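Local coordinates for cellulase (Xanthomonas axonopodis pv. citri, PDB 4W7W), which probably hydrolyses cellulose and cello-oligosaccharides as a family 5 glycoside hydrolase, and binds glucose-based oligosaccharides such as cellopentaose in its (α/β)8-barrel, at residues 281-286 with 294-299; 70-75 with 127-132. All coordinates share one frame; numbering follows the deposited sequence.

Contact 1 of 2, residues 281-286 with 294-299. With BGC (beta-D-glucopyranose), chain B.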
loop_
_atom_site.group_PDB
_atom_site.type_symbol
_atom_site.label_atom_id
_atom_site.label_comp_id
_atom_site.label_asym_id
_atom_site.label_seq_id
_atom_site.Cartn_x
_atom_site.Cartn_y
_atom_site.Cartn_z
ATOM N N GLY A 281 18.462 5.754 -7.534
ATOM C CA GLY A 281 18.167 7.179 -7.469
ATOM C C GLY A 281 16.930 7.496 -6.655
ATOM O O GLY A 281 16.902 8.466 -5.891
ATOM N N MET A 282 15.882 6.691 -6.800
ATOM C CA MET A 282 14.654 6.967 -6.071
ATOM C C MET A 282 14.786 6.612 -4.593
ATOM O O MET A 282 14.268 7.343 -3.743
ATOM C CB MET A 282 13.458 6.364 -6.796
ATOM C CG MET A 282 13.232 4.903 -6.673
ATOM S SD MET A 282 11.942 4.402 -7.856
ATOM C CE MET A 282 10.531 5.324 -7.287
ATOM N N LEU A 283 15.521 5.549 -4.267
ATOM C CA LEU A 283 15.762 5.206 -2.866
ATOM C C LEU A 283 16.631 6.259 -2.185
ATOM O O LEU A 283 16.364 6.662 -1.047
ATOM C CB LEU A 283 16.398 3.824 -2.784
ATOM C CG LEU A 283 15.525 2.662 -3.252
ATOM C CD1 LEU A 283 16.337 1.393 -3.295
ATOM C CD2 LEU A 283 14.338 2.469 -2.351
ATOM N N THR A 284 17.655 6.734 -2.896
ATOM C CA THR A 284 18.499 7.806 -2.405
ATOM C C THR A 284 17.685 9.094 -2.203
ATOM O O THR A 284 17.827 9.789 -1.182
ATOM C CB THR A 284 19.662 8.049 -3.375
ATOM O OG1 THR A 284 20.496 6.894 -3.378
ATOM C CG2 THR A 284 20.476 9.271 -2.965
ATOM N N TYR A 285 16.799 9.378 -3.155
ATOM C CA TYR A 285 15.963 10.576 -3.063
ATOM C C TYR A 285 15.071 10.541 -1.818
ATOM O O TYR A 285 14.957 11.532 -1.084
ATOM C CB TYR A 285 15.110 10.742 -4.328
ATOM C CG TYR A 285 14.247 11.969 -4.285
ATOM C CD1 TYR A 285 14.728 13.198 -4.707
ATOM C CD2 TYR A 285 12.950 11.924 -3.801
ATOM C CE1 TYR A 285 13.954 14.339 -4.642
ATOM C CE2 TYR A 285 12.178 13.071 -3.711
ATOM C CZ TYR A 285 12.684 14.270 -4.138
ATOM O OH TYR A 285 11.894 15.388 -4.043
ATOM N N MET A 286 14.445 9.400 -1.555
ATOM C CA MET A 286 13.585 9.317 -0.370
ATOM C C MET A 286 14.397 9.483 0.915
ATOM O O MET A 286 13.944 10.153 1.832
ATOM C CB MET A 286 12.753 8.041 -0.387
ATOM C CG MET A 286 11.638 8.100 -1.417
ATOM S SD MET A 286 10.550 6.660 -1.404
ATOM C CE MET A 286 11.604 5.474 -2.215
ATOM N N LEU A 294 8.090 8.785 5.159
ATOM C CA LEU A 294 8.112 7.805 6.249
ATOM C C LEU A 294 8.694 6.480 5.826
ATOM O O LEU A 294 9.209 5.734 6.671
ATOM C CB LEU A 294 6.730 7.510 6.755
ATOM C CG LEU A 294 6.096 8.548 7.631
ATOM C CD1 LEU A 294 4.715 8.057 8.067
ATOM C CD2 LEU A 294 6.952 8.829 8.860
ATOM N N GLY A 295 8.547 6.135 4.551
ATOM C CA GLY A 295 9.049 4.852 4.102
ATOM C C GLY A 295 8.390 4.384 2.839
ATOM O O GLY A 295 7.718 5.158 2.137
ATOM N N TRP A 296 8.617 3.106 2.563
ATOM C CA TRP A 296 8.232 2.504 1.316
ATOM C C TRP A 296 8.084 1.010 1.472
ATOM O O TRP A 296 8.698 0.384 2.336
ATOM C CB TRP A 296 9.259 2.795 0.207
ATOM C CG TRP A 296 10.710 2.554 0.497
ATOM C CD1 TRP A 296 11.616 3.544 0.698
ATOM C CD2 TRP A 296 11.455 1.307 0.536
ATOM N NE1 TRP A 296 12.861 3.020 0.880
ATOM C CE2 TRP A 296 12.797 1.655 0.769
ATOM C CE3 TRP A 296 11.133 -0.046 0.362
ATOM C CZ2 TRP A 296 13.809 0.693 0.870
ATOM C CZ3 TRP A 296 12.153 -0.995 0.463
ATOM C CH2 TRP A 296 13.465 -0.618 0.714
ATOM N N THR A 297 7.274 0.447 0.580
ATOM C CA THR A 297 7.135 -1.001 0.431
ATOM C C THR A 297 7.151 -1.351 -1.051
ATOM O O THR A 297 6.303 -0.936 -1.826
ATOM C CB THR A 297 5.865 -1.566 1.116
ATOM O OG1 THR A 297 4.706 -0.758 0.856
ATOM C CG2 THR A 297 6.040 -1.645 2.618
ATOM N N TRP A 298 8.141 -2.153 -1.420
ATOM C CA TRP A 298 8.338 -2.629 -2.787
ATOM C C TRP A 298 7.209 -3.559 -3.222
ATOM O O TRP A 298 6.724 -4.373 -2.428
ATOM C CB TRP A 298 9.645 -3.405 -2.808
ATOM C CG TRP A 298 9.954 -4.137 -4.069
ATOM C CD1 TRP A 298 9.568 -5.401 -4.393
ATOM C CD2 TRP A 298 10.716 -3.656 -5.172
ATOM N NE1 TRP A 298 10.062 -5.754 -5.622
ATOM C CE2 TRP A 298 10.780 -4.697 -6.126
ATOM C CE3 TRP A 298 11.391 -2.469 -5.438
ATOM C CZ2 TRP A 298 11.513 -4.581 -7.317
ATOM C CZ3 TRP A 298 12.100 -2.359 -6.615
ATOM C CH2 TRP A 298 12.156 -3.410 -7.535
ATOM N N TRP A 299 6.830 -3.478 -4.485
ATOM C CA TRP A 299 5.903 -4.422 -5.094
ATOM C C TRP A 299 6.718 -5.359 -5.989
ATOM O O TRP A 299 7.230 -4.906 -7.002
ATOM C CB TRP A 299 4.832 -3.706 -5.930
ATOM C CG TRP A 299 3.827 -4.705 -6.429
ATOM C CD1 TRP A 299 3.944 -5.487 -7.544
ATOM C CD2 TRP A 299 2.656 -5.137 -5.756
ATOM N NE1 TRP A 299 2.885 -6.357 -7.620
ATOM C CE2 TRP A 299 2.085 -6.170 -6.526
ATOM C CE3 TRP A 299 2.038 -4.764 -4.567
ATOM C CZ2 TRP A 299 0.907 -6.818 -6.146
ATOM C CZ3 TRP A 299 0.881 -5.418 -4.174
ATOM C CH2 TRP A 299 0.324 -6.422 -4.964
HETATM C C2 BGC B . 0.197 -7.924 -11.268
HETATM C C3 BGC B . -0.896 -8.972 -11.479
HETATM C C4 BGC B . -1.402 -9.566 -10.164
HETATM C C5 BGC B . -1.691 -8.464 -9.159
HETATM C C6 BGC B . -1.969 -9.025 -7.775
HETATM C C1 BGC B . -0.246 -6.892 -10.243
HETATM O O1 BGC B . 0.807 -5.960 -9.949
HETATM O O2 BGC B . 0.501 -7.271 -12.510
HETATM O O3 BGC B . -0.390 -9.998 -12.342
HETATM O O4 BGC B . -2.633 -10.257 -10.363
HETATM O O5 BGC B . -0.571 -7.583 -9.048
HETATM O O6 BGC B . -2.414 -7.963 -6.967
HETATM O O HOH W 1 15.263 4.617 0.805
#
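Helix 273-288 passes strand 293-301 with the CA atoms of Met286 and Gly295 7.8 Å apart, and Leu283 and Met286 reach Trp296 across that gap. This is the helix-to-strand layer of a beta-alpha-beta unit, where the last helix before the final barrel strand packs on that strand's outer side. Gly295 has an extended backbone with positive phi, at which a side chain would press on the carbonyl O of Leu294.

Trp296 carries the strand side of the contact. With chi1 at 49° its CG sits between the backbone N and the carbonyl carbon, and the indole extends to the helix. Leu283 comes over one face: Leu283 CD2 is 3.6 Å from Trp296 CE2. This is a CH-pi contact with the five-membered ring, offset to the rim. Met286 approaches obliquely. Its chain bends at chi3, -76°, and Met286 CE reaches Trp296 CD1 at 3.5 Å. Met286 SD is 3.9 Å from Trp296 CD1, in a Met-aromatic contact. Both side chains cross Trp296 at about a right angle.

One water lies in the indole plane at its edge. It accepts a hydrogen bond from Trp296 NE1 at 2.9 Å and donates one to Leu283 O at 3.0 Å. Phe267 meets the same indole with its ring steeply inclined. Further along the strand, Trp299 belongs to the glycan pocket, and Trp299 NE1 lies 3.1 Å from O1 of a bound glucose unit.

The chemistry is thus mainly apolar. No direct hydrogen bond joins the two segments. The single indole N-H is satisfied by the water, which also ties it to the helix backbone, so the bond and the two aliphatic contacts probably help fix the rotation of the ring between helix and barrel wall.

Contact 2 of 2, residues 70-75 with 127-132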
loop_
_atom_site.group_PDB
_atom_site.type_symbol
_atom_site.label_atom_id
_atom_site.label_comp_id
_atom_site.label_asym_id
_atom_site.label_seq_id
_atom_site.Cartn_x
_atom_site.Cartn_y
_atom_site.Cartn_z
ATOM N N PHE A 70 -5.224 -7.607 1.009
ATOM C CA PHE A 70 -6.313 -8.563 1.153
ATOM C C PHE A 70 -7.574 -7.902 0.610
ATOM O O PHE A 70 -7.601 -6.695 0.350
ATOM C CB PHE A 70 -6.502 -9.026 2.602
ATOM C CG PHE A 70 -6.857 -7.918 3.533
ATOM C CD1 PHE A 70 -5.854 -7.198 4.125
ATOM C CD2 PHE A 70 -8.169 -7.579 3.797
ATOM C CE1 PHE A 70 -6.118 -6.162 4.980
ATOM C CE2 PHE A 70 -8.459 -6.517 4.639
ATOM C CZ PHE A 70 -7.431 -5.817 5.241
ATOM N N LEU A 71 -8.596 -8.714 0.364
ATOM C CA LEU A 71 -9.813 -8.193 -0.271
ATOM C C LEU A 71 -10.910 -7.849 0.706
ATOM O O LEU A 71 -11.257 -8.624 1.624
ATOM C CB LEU A 71 -10.408 -9.185 -1.253
ATOM C CG LEU A 71 -9.504 -9.582 -2.413
ATOM C CD1 LEU A 71 -10.295 -10.436 -3.376
ATOM C CD2 LEU A 71 -8.938 -8.352 -3.113
ATOM N N TRP A 72 -11.509 -6.687 0.473
ATOM C CA TRP A 72 -12.694 -6.257 1.194
ATOM C C TRP A 72 -13.772 -7.339 1.173
ATOM O O TRP A 72 -14.370 -7.660 2.192
ATOM C CB TRP A 72 -13.177 -4.947 0.558
ATOM C CG TRP A 72 -14.242 -4.207 1.290
ATOM C CD1 TRP A 72 -14.916 -4.581 2.419
ATOM C CD2 TRP A 72 -14.783 -2.948 0.891
ATOM N NE1 TRP A 72 -15.854 -3.629 2.737
ATOM C CE2 TRP A 72 -15.782 -2.610 1.825
ATOM C CE3 TRP A 72 -14.523 -2.082 -0.176
ATOM C CZ2 TRP A 72 -16.530 -1.442 1.716
ATOM C CZ3 TRP A 72 -15.278 -0.933 -0.298
ATOM C CH2 TRP A 72 -16.264 -0.621 0.649
ATOM N N GLU A 73 -13.998 -7.934 0.006
ATOM C CA GLU A 73 -15.051 -8.929 -0.148
ATOM C C GLU A 73 -14.796 -10.197 0.642
ATOM O O GLU A 73 -15.747 -10.915 0.976
ATOM C CB GLU A 73 -15.217 -9.298 -1.614
ATOM C CG GLU A 73 -15.607 -8.141 -2.523
ATOM C CD GLU A 73 -14.436 -7.347 -3.094
ATOM O OE1 GLU A 73 -13.285 -7.467 -2.621
ATOM O OE2 GLU A 73 -14.679 -6.539 -4.014
ATOM N N ARG A 74 -13.517 -10.501 0.907
ATOM C CA ARG A 74 -13.163 -11.694 1.657
ATOM C C ARG A 74 -13.187 -11.453 3.161
ATOM O O ARG A 74 -13.528 -12.380 3.910
ATOM C CB ARG A 74 -11.807 -12.245 1.198
ATOM C CG ARG A 74 -11.880 -12.781 -0.217
ATOM C CD ARG A 74 -10.570 -13.373 -0.726
ATOM N NE ARG A 74 -10.792 -13.960 -2.045
ATOM C CZ ARG A 74 -9.938 -13.944 -3.062
ATOM N NH1 ARG A 74 -8.722 -13.433 -2.949
ATOM N NH2 ARG A 74 -10.319 -14.470 -4.220
ATOM N N VAL A 75 -12.871 -10.232 3.615
ATOM C CA VAL A 75 -12.935 -9.957 5.041
ATOM C C VAL A 75 -14.323 -9.522 5.498
ATOM O O VAL A 75 -14.647 -9.644 6.677
ATOM C CB VAL A 75 -11.849 -8.935 5.453
ATOM C CG1 VAL A 75 -12.259 -7.505 5.155
ATOM C CG2 VAL A 75 -11.470 -9.102 6.913
ATOM N N ALA A 127 -20.113 5.606 0.294
ATOM C CA ALA A 127 -18.877 5.867 1.035
ATOM C C ALA A 127 -18.948 5.377 2.479
ATOM O O ALA A 127 -17.929 4.934 3.041
ATOM C CB ALA A 127 -18.497 7.350 0.969
ATOM N N GLY A 128 -20.139 5.429 3.070
ATOM C CA GLY A 128 -20.276 4.963 4.434
ATOM C C GLY A 128 -19.929 3.498 4.605
ATOM O O GLY A 128 -19.541 3.096 5.695
ATOM N N ALA A 129 -20.084 2.697 3.550
ATOM C CA ALA A 129 -19.771 1.267 3.668
ATOM C C ALA A 129 -18.281 1.085 3.953
ATOM O O ALA A 129 -17.905 0.213 4.731
ATOM C CB ALA A 129 -20.184 0.484 2.431
ATOM N N LEU A 130 -17.431 1.895 3.325
ATOM C CA LEU A 130 -15.987 1.811 3.589
ATOM C C LEU A 130 -15.660 2.228 5.014
ATOM O O LEU A 130 -14.801 1.637 5.671
ATOM C CB LEU A 130 -15.214 2.666 2.605
ATOM C CG LEU A 130 -13.690 2.642 2.793
ATOM C CD1 LEU A 130 -13.129 1.243 2.622
ATOM C CD2 LEU A 130 -13.034 3.614 1.823
ATOM N N ALA A 131 -16.381 3.233 5.517
ATOM C CA ALA A 131 -16.185 3.663 6.904
ATOM C C ALA A 131 -16.565 2.538 7.874
ATOM O O ALA A 131 -15.918 2.357 8.897
ATOM C CB ALA A 131 -16.946 4.948 7.191
ATOM N N ASP A 132 -17.625 1.794 7.565
ATOM C CA ASP A 132 -18.017 0.670 8.412
ATOM C C ASP A 132 -16.951 -0.420 8.438
ATOM O O ASP A 132 -16.616 -0.959 9.502
ATOM C CB ASP A 132 -19.360 0.086 7.975
ATOM C CG ASP A 132 -19.788 -1.062 8.857
ATOM O OD1 ASP A 132 -20.285 -0.785 9.979
ATOM O OD2 ASP A 132 -19.641 -2.226 8.452
#
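Trp72 meets Ala129 and Leu130, joining the short helix 72-75, after the second barrel strand, to helix 127-141. The CA atoms of Trp72 and Leu130 are 9.0 Å apart, and the indole spans the distance.

The first segment leaves strand 65-70 at Phe70, and Leu71 takes the N-cap position of helix 72-75, its O accepting a bond from Val75 N. Trp72 follows and makes the whole contact from this side. Its CG is anti to the backbone N, chi1 -170°, which sends the ring across to helix 127-141. Trp72 CZ2 comes to 3.7 Å from Ala129 O, which lies obliquely to the ring. The same Trp72 CZ2 is 3.8 Å from Leu130 CA. Ala129 CB is more loosely placed, 4.2 Å from Trp72 CZ2. Leu130 CD1 lies over one face, offset to the rim, 4.3 Å from the centroid of the Trp72 six-membered ring and 16° off the normal, a CH-pi contact. Leu130 CB is 4.0 Å from Trp72 CH2. Beyond Trp72, Arg74 turns elsewhere, to backbone carbonyls that include that of the pocket residue Phe34.

In this (α/β)8 barrel the segment after strand 65-70 thus packs on the helix that follows strand 104-109. Leu109 of that strand touches both Trp72 and Leu130.

The contact is mainly van der Waals, with no hydrogen bond between the segments. Trp72 NE1 is bonded to Gln76 OE1, and Gln76 NE2 in turn bonds Asp132 OD2, whose carboxylate forms salt bridges with Arg135 and Arg136. The benzo end of the indole meets the Ala129 carbonyl as well as the Ala129 and Leu130 side chains, while its nitrogen is linked, through one glutamine, to the charged residues of helix 127-141.

In the fold
The two contacts lie on opposite sides of the chain's centre, with their own centres 28 Å apart. Their nearest atoms are about 8 Å apart and do not touch. Both belong to the (α/β)8 fold, and along the chain contact 2 closes before contact 1 opens. They differ in their relation to the bound sugar. In contact 1 the strand itself lines the glycan pocket, through Trp299. Contact 2 is further off: the side chain of Trp72 is about 13 Å from a bound glucose unit. Its segment 70-75 still touches a pocket residue, because Leu71 meets Glu33, which is hydrogen-bonded to the glucose near Trp299.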